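PDB 1VK8: hypothetical protein TM0486 from Thermotoga maritima, which binds thiamin and is thought to take part in the response of the cell to oxidative conditions. Local coordinates for residues C[37-42]-C[54-59]; C[43-48]-C[67-72]. All coordinates share one frame; numbering follows the deposited sequence.

In the fold
Both contacts lie on one face of the four-stranded antiparallel sheet, where helices 31-43 and 62-76 pack, and their centres are about 8 Å apart. Along the chain the segments alternate: 37-42, 43-48, 54-59, then 67-72. Contact 1 lays helix 31-43 over strand 56-60, its centre about 4 Å from the centre of the chain; contact 2 joins the turn after that helix to helix 62-76. They meet directly, since E59 N probably hydrogen-bonds K48 O and K41 packs on L72, while W45 of contact 2 touches V58 of contact 1. Sheet, turn and both helices thus share one continuous core.

Contact 1 of 2, residues C[37-42]-C[54-59]; sequences RAIEKI and SNTTVE
I39 and I42, one helical turn apart, are the side chains through which helix segment 37-42 meets T56 and V58 of the neighbouring strand. The contact is purely one of packing, with no hydrogen bond between the segments. At the start of the helix segment, R37 and E40 form a salt bridge, NH1 to OE1 at 3.0 Å, on the side turned from the strand. A38 points toward the strand but is too short to reach it; its methyl instead packs on V22 and L76, a small residue suited to a close fit.

I39 then brings its CG1 methylene within 3.8 Å of T56 OG1, the two side chains slanting past one another. That hydroxyl is not left to the hydrocarbon, because it also hydrogen-bonds an unidentified molecule. I42 makes the fuller contact. Its chi1 of -68° sets CG1 beside the backbone N and CG2 anti to it, and from there CG2 meets T56 CG2 at 4.0 Å and V58 CG1 at 3.4 Å, the latter tighter than usual for two methyls. I42 CD1 also reaches T56 CG2, at 4.1 Å, so the threonine methyl meets both branches, tip to tip. Cut back to an alanine here, the side chain would lack both branches and is likely to leave a gap over the methyls of T56 and V58.

Beta-branched residues suit T56 and V58, which belong in a strand and present methyls to the helix, while T57 between them points away. The molecule at T56, probably from the crystallisation liquor, may mark a pocket beside this layer. The short helix and strand axes run nearly parallel, 12° apart at 10.3 Å, in the helix-on-sheet layering of a ferredoxin-like alpha/beta sandwich.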
ATOM      1  N   ARG C  37      13.029   6.912 -14.675  1.00 13.88           N
ATOM      2  CA  ARG C  37      13.206   8.342 -14.399  1.00 12.31           C
ATOM      3  C   ARG C  37      12.974   8.605 -12.923  1.00  8.76           C
ATOM      4  O   ARG C  37      13.670   9.395 -12.323  1.00  8.29           O
ATOM      5  CB  ARG C  37      12.227   9.199 -15.214  1.00 12.87           C
ATOM      6  CG  ARG C  37      12.400   9.132 -16.739  1.00 18.21           C
ATOM      7  CD  ARG C  37      13.787   9.446 -17.263  1.00 30.07           C
ATOM      8  NE  ARG C  37      14.222   8.391 -18.193  1.00 42.89           N
ATOM      9  CZ  ARG C  37      15.178   7.478 -17.970  1.00 47.73           C
ATOM     10  NH1 ARG C  37      15.885   7.451 -16.835  1.00 45.48           N
ATOM     11  NH2 ARG C  37      15.436   6.581 -18.915  1.00 53.22           N
ATOM     12  N   ALA C  38      11.978   7.933 -12.363  1.00  6.96           N
ATOM     13  CA  ALA C  38      11.688   8.002 -10.947  1.00  7.18           C
ATOM     14  C   ALA C  38      12.891   7.562 -10.124  1.00  7.92           C
ATOM     15  O   ALA C  38      13.327   8.290  -9.233  1.00  8.64           O
ATOM     16  CB  ALA C  38      10.501   7.186 -10.622  1.00  9.68           C
ATOM     17  N   ILE C  39      13.453   6.409 -10.460  1.00 10.93           N
ATOM     18  CA  ILE C  39      14.627   5.886  -9.739  1.00 11.59           C
ATOM     19  C   ILE C  39      15.828   6.799  -9.897  1.00 11.83           C
ATOM     20  O   ILE C  39      16.479   7.120  -8.915  1.00 12.94           O
ATOM     21  CB  ILE C  39      14.928   4.413 -10.118  1.00 12.08           C
ATOM     22  CG1 ILE C  39      13.757   3.537  -9.668  1.00 14.24           C
ATOM     23  CG2 ILE C  39      16.247   3.929  -9.444  1.00 13.87           C
ATOM     24  CD1 ILE C  39      13.709   2.188 -10.303  1.00 22.78           C
ATOM     25  N   GLU C  40      16.090   7.264 -11.117  1.00 10.71           N
ATOM     26  CA  GLU C  40      17.164   8.201 -11.363  1.00 11.90           C
ATOM     27  C   GLU C  40      16.991   9.486 -10.550  1.00 10.62           C
ATOM     28  O   GLU C  40      17.953  10.010  -9.971  1.00 11.25           O
ATOM     29  CB  GLU C  40      17.214   8.496 -12.861  1.00 12.90           C
ATOM     30  CG  GLU C  40      18.266   9.483 -13.316  1.00 26.11           C
ATOM     31  CD  GLU C  40      18.292   9.628 -14.840  1.00 38.28           C
ATOM     32  OE1 GLU C  40      17.209   9.822 -15.467  1.00 34.01           O
ATOM     33  OE2 GLU C  40      19.401   9.545 -15.406  1.00 42.57           O
ATOM     34  N   LYS C  41      15.770  10.004 -10.491  1.00  9.36           N
ATOM     35  CA  LYS C  41      15.520  11.202  -9.703  1.00  8.77           C
ATOM     36  C   LYS C  41      15.758  10.934  -8.208  1.00  9.74           C
ATOM     37  O   LYS C  41      16.394  11.741  -7.527  1.00  9.60           O
ATOM     38  CB  LYS C  41      14.108  11.747  -9.958  1.00  8.86           C
ATOM     39  CG  LYS C  41      13.751  12.979  -9.146  1.00  9.72           C
ATOM     40  CD  LYS C  41      14.624  14.174  -9.479  1.00 11.94           C
ATOM     41  CE  LYS C  41      14.249  14.839 -10.769  1.00 21.64           C
ATOM     42  NZ  LYS C  41      14.909  16.165 -10.914  1.00 26.55           N
ATOM     43  N   ILE C  42      15.214   9.841  -7.681  1.00  8.73           N
ATOM     44  CA  ILE C  42      15.442   9.498  -6.271  1.00  9.22           C
ATOM     45  C   ILE C  42      16.954   9.421  -5.918  1.00  9.12           C
ATOM     46  O   ILE C  42      17.374   9.877  -4.855  1.00 12.67           O
ATOM     47  CB  ILE C  42      14.709   8.174  -5.934  1.00  8.28           C
ATOM     48  CG1 ILE C  42      13.192   8.383  -5.973  1.00 10.05           C
ATOM     49  CG2 ILE C  42      15.107   7.660  -4.562  1.00 13.36           C
ATOM     50  CD1 ILE C  42      12.402   7.102  -6.039  1.00 15.56           C
ATOM     51  N   SER C  54       9.455  -3.978  -5.814  1.00  7.92           N
ATOM     52  CA  SER C  54       8.145  -3.342  -5.796  1.00  7.08           C
ATOM     53  C   SER C  54       8.141  -1.865  -5.467  1.00  7.11           C
ATOM     54  O   SER C  54       7.128  -1.180  -5.636  1.00  8.57           O
ATOM     55  CB  SER C  54       7.263  -4.069  -4.775  1.00 11.07           C
ATOM     56  OG  SER C  54       7.718  -3.763  -3.469  1.00 26.94           O
ATOM     57  N   ASN C  55       9.275  -1.376  -4.987  1.00  8.02           N
ATOM     58  CA  ASN C  55       9.412  -0.001  -4.558  1.00  8.49           C
ATOM     59  C   ASN C  55      10.879   0.357  -4.373  1.00 10.09           C
ATOM     60  O   ASN C  55      11.750  -0.494  -4.482  1.00  9.71           O
ATOM     61  CB  ASN C  55       8.616   0.253  -3.261  1.00 10.29           C
ATOM     62  CG  ASN C  55       8.870  -0.791  -2.167  1.00 15.23           C
ATOM     63  OD1 ASN C  55       9.979  -1.194  -1.919  1.00 24.43           O
ATOM     64  ND2 ASN C  55       7.814  -1.161  -1.469  1.00 33.13           N
ATOM     65  N   THR C  56      11.139   1.628  -4.122  1.00  6.87           N
ATOM     66  CA  THR C  56      12.470   2.118  -3.776  1.00  4.88           C
ATOM     67  C   THR C  56      12.383   2.776  -2.432  1.00  8.14           C
ATOM     68  O   THR C  56      11.539   3.653  -2.239  1.00  9.12           O
ATOM     69  CB  THR C  56      12.909   3.136  -4.802  1.00  7.97           C
ATOM     70  OG1 THR C  56      13.061   2.503  -6.072  1.00  6.42           O
ATOM     71  CG2 THR C  56      14.286   3.753  -4.472  1.00  8.41           C
ATOM     72  N   THR C  57      13.232   2.336  -1.507  1.00  6.02           N
ATOM     73  CA  THR C  57      13.250   2.824  -0.134  1.00  5.47           C
ATOM     74  C   THR C  57      14.372   3.802   0.079  1.00  6.20           C
ATOM     75  O   THR C  57      15.514   3.492  -0.216  1.00  8.78           O
ATOM     76  CB  THR C  57      13.409   1.650   0.807  1.00  5.40           C
ATOM     77  OG1 THR C  57      12.308   0.752   0.626  1.00  8.73           O
ATOM     78  CG2 THR C  57      13.329   2.102   2.272  1.00  8.24           C
ATOM     79  N   VAL C  58      14.049   4.990   0.555  1.00  8.19           N
ATOM     80  CA  VAL C  58      15.063   5.980   0.967  1.00  8.67           C
ATOM     81  C   VAL C  58      15.093   6.087   2.490  1.00  7.79           C
ATOM     82  O   VAL C  58      14.098   5.815   3.157  1.00  8.60           O
ATOM     83  CB  VAL C  58      14.829   7.368   0.328  1.00 10.87           C
ATOM     84  CG1 VAL C  58      14.729   7.218  -1.196  1.00 11.68           C
ATOM     85  CG2 VAL C  58      13.591   8.033   0.898  1.00 22.40           C
ATOM     86  N   GLU C  59      16.245   6.449   3.024  1.00  5.81           N
ATOM     87  CA  GLU C  59      16.417   6.719   4.431  1.00  6.36           C
ATOM     88  C   GLU C  59      16.874   8.158   4.558  1.00  6.53           C
ATOM     89  O   GLU C  59      17.831   8.567   3.915  1.00  9.16           O
ATOM     90  CB  GLU C  59      17.481   5.785   4.955  1.00  9.79           C
ATOM     91  CG  GLU C  59      17.928   5.998   6.369  1.00 12.26           C
ATOM     92  CD  GLU C  59      19.078   5.086   6.701  1.00 13.88           C
ATOM     93  OE1 GLU C  59      18.888   3.870   6.575  1.00 11.77           O
ATOM     94  OE2 GLU C  59      20.161   5.573   7.069  1.00  7.47           O
TER

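Contact 2 of 2, residues C[43-48]-C[67-72]; sequences SSWGMK and DRVKEL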
ATOM      1  N   SER C  43      17.769   8.889  -6.824  1.00 10.41           N
ATOM      2  CA  SER C  43      19.217   8.710  -6.595  1.00 11.53           C
ATOM      3  C   SER C  43      19.990  10.034  -6.508  1.00 12.49           C
ATOM      4  O   SER C  43      21.104  10.071  -5.984  1.00 12.39           O
ATOM      5  CB  SER C  43      19.813   7.841  -7.691  1.00 11.25           C
ATOM      6  OG  SER C  43      20.036   8.571  -8.884  1.00 13.47           O
ATOM      7  N   SER C  44      19.396  11.102  -7.045  1.00  9.63           N
ATOM      8  CA  SER C  44      20.000  12.437  -7.060  1.00  9.15           C
ATOM      9  C   SER C  44      19.807  13.135  -5.731  1.00  6.98           C
ATOM     10  O   SER C  44      20.372  14.193  -5.518  1.00  9.72           O
ATOM     11  CB  SER C  44      19.363  13.306  -8.166  1.00  9.44           C
ATOM     12  OG  SER C  44      18.054  13.724  -7.782  1.00  7.91           O
ATOM     13  N   TRP C  45      19.008  12.568  -4.840  1.00  8.36           N
ATOM     14  CA  TRP C  45      18.709  13.227  -3.575  1.00 10.12           C
ATOM     15  C   TRP C  45      19.851  13.153  -2.599  1.00  8.53           C
ATOM     16  O   TRP C  45      19.806  13.854  -1.598  1.00 13.80           O
ATOM     17  CB  TRP C  45      17.467  12.634  -2.894  1.00  9.80           C
ATOM     18  CG  TRP C  45      16.177  12.774  -3.682  1.00  9.11           C
ATOM     19  CD1 TRP C  45      15.970  13.506  -4.806  1.00 13.62           C
ATOM     20  CD2 TRP C  45      14.931  12.154  -3.363  1.00 13.12           C
ATOM     21  NE1 TRP C  45      14.669  13.359  -5.220  1.00 17.37           N
ATOM     22  CE2 TRP C  45      14.012  12.525  -4.355  1.00 16.45           C
ATOM     23  CE3 TRP C  45      14.498  11.304  -2.327  1.00 18.79           C
ATOM     24  CZ2 TRP C  45      12.688  12.085  -4.343  1.00 13.82           C
ATOM     25  CZ3 TRP C  45      13.185  10.866  -2.317  1.00 15.83           C
ATOM     26  CH2 TRP C  45      12.301  11.267  -3.318  1.00 15.66           C
ATOM     27  N   GLY C  46      20.807  12.237  -2.815  1.00  7.16           N
ATOM     28  CA  GLY C  46      21.957  12.119  -1.941  1.00  6.93           C
ATOM     29  C   GLY C  46      21.738  11.245  -0.716  1.00  6.44           C
ATOM     30  O   GLY C  46      22.647  11.061   0.108  1.00  4.78           O
HETATM   31  N   MSE C  47      20.529  10.729  -0.573  1.00  5.75           N
HETATM   32  CA  MSE C  47      20.176   9.828   0.533  1.00  7.75           C
HETATM   33  C   MSE C  47      20.429   8.408   0.212  1.00  6.68           C
HETATM   34  O   MSE C  47      20.406   8.011  -0.948  1.00  7.34           O
HETATM   35  CB  MSE C  47      18.705   9.953   0.886  1.00  9.81           C
HETATM   36  CG  MSE C  47      18.375  11.314   1.295  1.00 12.48           C
HETATM   37 SE   MSE C  47      16.369  11.409   1.526  1.00 24.81          SE
HETATM   38  CE  MSE C  47      16.431  13.171   2.088  1.00 20.92           C
ATOM     39  N   LYS C  48      20.734   7.647   1.258  1.00  5.05           N
ATOM     40  CA  LYS C  48      20.846   6.212   1.150  1.00  7.89           C
ATOM     41  C   LYS C  48      19.520   5.690   0.594  1.00  7.25           C
ATOM     42  O   LYS C  48      18.440   6.066   1.055  1.00  7.18           O
ATOM     43  CB  LYS C  48      21.184   5.560   2.508  1.00  6.87           C
ATOM     44  CG  LYS C  48      21.243   4.023   2.478  1.00  8.16           C
ATOM     45  CD  LYS C  48      21.573   3.428   3.835  1.00  6.96           C
ATOM     46  CE  LYS C  48      21.733   1.889   3.737  1.00  8.13           C
ATOM     47  NZ  LYS C  48      22.282   1.321   4.979  1.00 14.23           N
ATOM     48  N   ASP C  67       9.418  16.983   0.952  1.00  9.79           N
ATOM     49  CA  ASP C  67       9.706  18.016  -0.032  1.00  8.64           C
ATOM     50  C   ASP C  67      10.267  17.454  -1.330  1.00  8.76           C
ATOM     51  O   ASP C  67       9.964  17.957  -2.411  1.00  8.44           O
ATOM     52  CB  ASP C  67      10.698  19.040   0.546  1.00  9.78           C
ATOM     53  CG  ASP C  67      10.069  19.962   1.600  1.00 13.24           C
ATOM     54  OD1 ASP C  67       8.824  20.081   1.680  1.00 13.99           O
ATOM     55  OD2 ASP C  67      10.775  20.597   2.408  1.00 11.26           O
ATOM     56  N   ARG C  68      11.107  16.428  -1.237  1.00  8.05           N
ATOM     57  CA  ARG C  68      11.612  15.764  -2.429  1.00  9.34           C
ATOM     58  C   ARG C  68      10.512  15.046  -3.186  1.00  9.69           C
ATOM     59  O   ARG C  68      10.524  14.998  -4.415  1.00  7.34           O
ATOM     60  CB  ARG C  68      12.737  14.777  -2.082  1.00  9.87           C
ATOM     61  CG  ARG C  68      13.976  15.439  -1.552  1.00 14.10           C
ATOM     62  CD  ARG C  68      14.596  16.379  -2.497  1.00 20.81           C
ATOM     63  NE  ARG C  68      16.031  16.469  -2.255  1.00 20.48           N
ATOM     64  CZ  ARG C  68      16.874  17.033  -3.097  1.00 24.44           C
ATOM     65  NH1 ARG C  68      16.438  17.596  -4.214  1.00 34.14           N
ATOM     66  NH2 ARG C  68      18.161  17.071  -2.817  1.00 33.17           N
ATOM     67  N   VAL C  69       9.553  14.504  -2.452  1.00  9.10           N
ATOM     68  CA  VAL C  69       8.420  13.837  -3.073  1.00  9.19           C
ATOM     69  C   VAL C  69       7.594  14.855  -3.864  1.00  8.64           C
ATOM     70  O   VAL C  69       7.136  14.542  -4.941  1.00  7.14           O
ATOM     71  CB  VAL C  69       7.582  13.051  -2.035  1.00  9.19           C
ATOM     72  CG1 VAL C  69       6.268  12.615  -2.624  1.00 10.69           C
ATOM     73  CG2 VAL C  69       8.381  11.861  -1.515  1.00  9.74           C
ATOM     74  N   LYS C  70       7.436  16.083  -3.359  1.00  9.05           N
ATOM     75  CA  LYS C  70       6.762  17.138  -4.134  1.00  9.64           C
ATOM     76  C   LYS C  70       7.425  17.350  -5.492  1.00  9.24           C
ATOM     77  O   LYS C  70       6.754  17.429  -6.521  1.00 11.65           O
ATOM     78  CB  LYS C  70       6.727  18.482  -3.398  1.00  7.46           C
ATOM     79  CG  LYS C  70       6.011  18.531  -2.080  1.00  9.75           C
ATOM     80  CD  LYS C  70       6.153  19.927  -1.536  1.00 10.62           C
ATOM     81  CE  LYS C  70       5.955  20.019  -0.081  1.00 15.85           C
ATOM     82  NZ  LYS C  70       6.277  21.406   0.325  1.00  8.58           N
ATOM     83  N   GLU C  71       8.744  17.472  -5.479  1.00  7.30           N
ATOM     84  CA  GLU C  71       9.538  17.638  -6.701  1.00  8.78           C
ATOM     85  C   GLU C  71       9.449  16.420  -7.605  1.00  7.44           C
ATOM     86  O   GLU C  71       9.361  16.568  -8.811  1.00  7.36           O
ATOM     87  CB  GLU C  71      11.000  17.939  -6.349  1.00 10.89           C
ATOM     88  CG  GLU C  71      11.184  19.298  -5.683  1.00 17.75           C
ATOM     89  CD  GLU C  71      12.514  19.446  -4.948  1.00 25.36           C
ATOM     90  OE1 GLU C  71      13.341  18.519  -4.986  1.00 30.14           O
ATOM     91  OE2 GLU C  71      12.728  20.508  -4.328  1.00 36.05           O
ATOM     92  N   LEU C  72       9.488  15.223  -7.024  1.00  7.62           N
ATOM     93  CA  LEU C  72       9.359  13.986  -7.782  1.00  8.87           C
ATOM     94  C   LEU C  72       8.065  13.941  -8.603  1.00  8.38           C
ATOM     95  O   LEU C  72       8.093  13.640  -9.802  1.00  6.41           O
ATOM     96  CB  LEU C  72       9.430  12.763  -6.862  1.00  8.89           C
ATOM     97  CG  LEU C  72       9.272  11.390  -7.554  1.00 12.18           C
ATOM     98  CD1 LEU C  72      10.385  11.174  -8.537  1.00 11.72           C
ATOM     99  CD2 LEU C  72       9.244  10.306  -6.529  1.00 14.34           C
TER
HETATM  100  O   HOH W   1      19.382  17.450  -5.857  1.00 45.97           O
HETATM  101  O   HOH W   2      12.637  14.979  -6.377  1.00 19.42           O
HETATM  102  O   HOH W   3      17.784  15.504  -0.506  1.00 28.11           O
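The indole of W45 lies beneath the side chain of R68, which runs across one face of the ring in the direction opposite to the tryptophan. R68 CB sits almost directly over the six-membered ring, 3.4 Å from its centroid and 12° off the normal, a CH-pi contact. From there the arginine bends at chi2 (-61°), which swings CD and the guanidinium along the indole toward CD1. W45 CD1 lies 3.8 Å from the plane of the R68 guanidinium, offset toward the rim of that group. The two planes are only 10° apart, so the flat cationic group lies roughly parallel to the ring, at its five-membered end. L72 comes from another direction, its CB lying near the ring plane 4.2 Å from W45 CZ2, at the edge. V69 CG2 lies a little farther off, 4.4 Å from W45 CH2.

An arginine suits the place of R68 because its methylenes can cover an aromatic face while its charged end stays near water. E71, nearly one turn on, holds that end by a salt bridge with a weak hydrogen bond from NH1. Tryptophan suits the other side: its broad ring also packs on I20 and V58 of the sheet, while its single N-H needs just one acceptor.

Water completes the polar side. One molecule accepts from W45 NE1 at 2.8 Å and donates to R68 O; another accepts from R68 NE at 2.7 Å and donates to W45 O. The chemistry implies a joint that is apolar toward the sheet and hydrated at its rim, where the greasy stem of the arginine lies against the ring and its charge is turned to E71 and water.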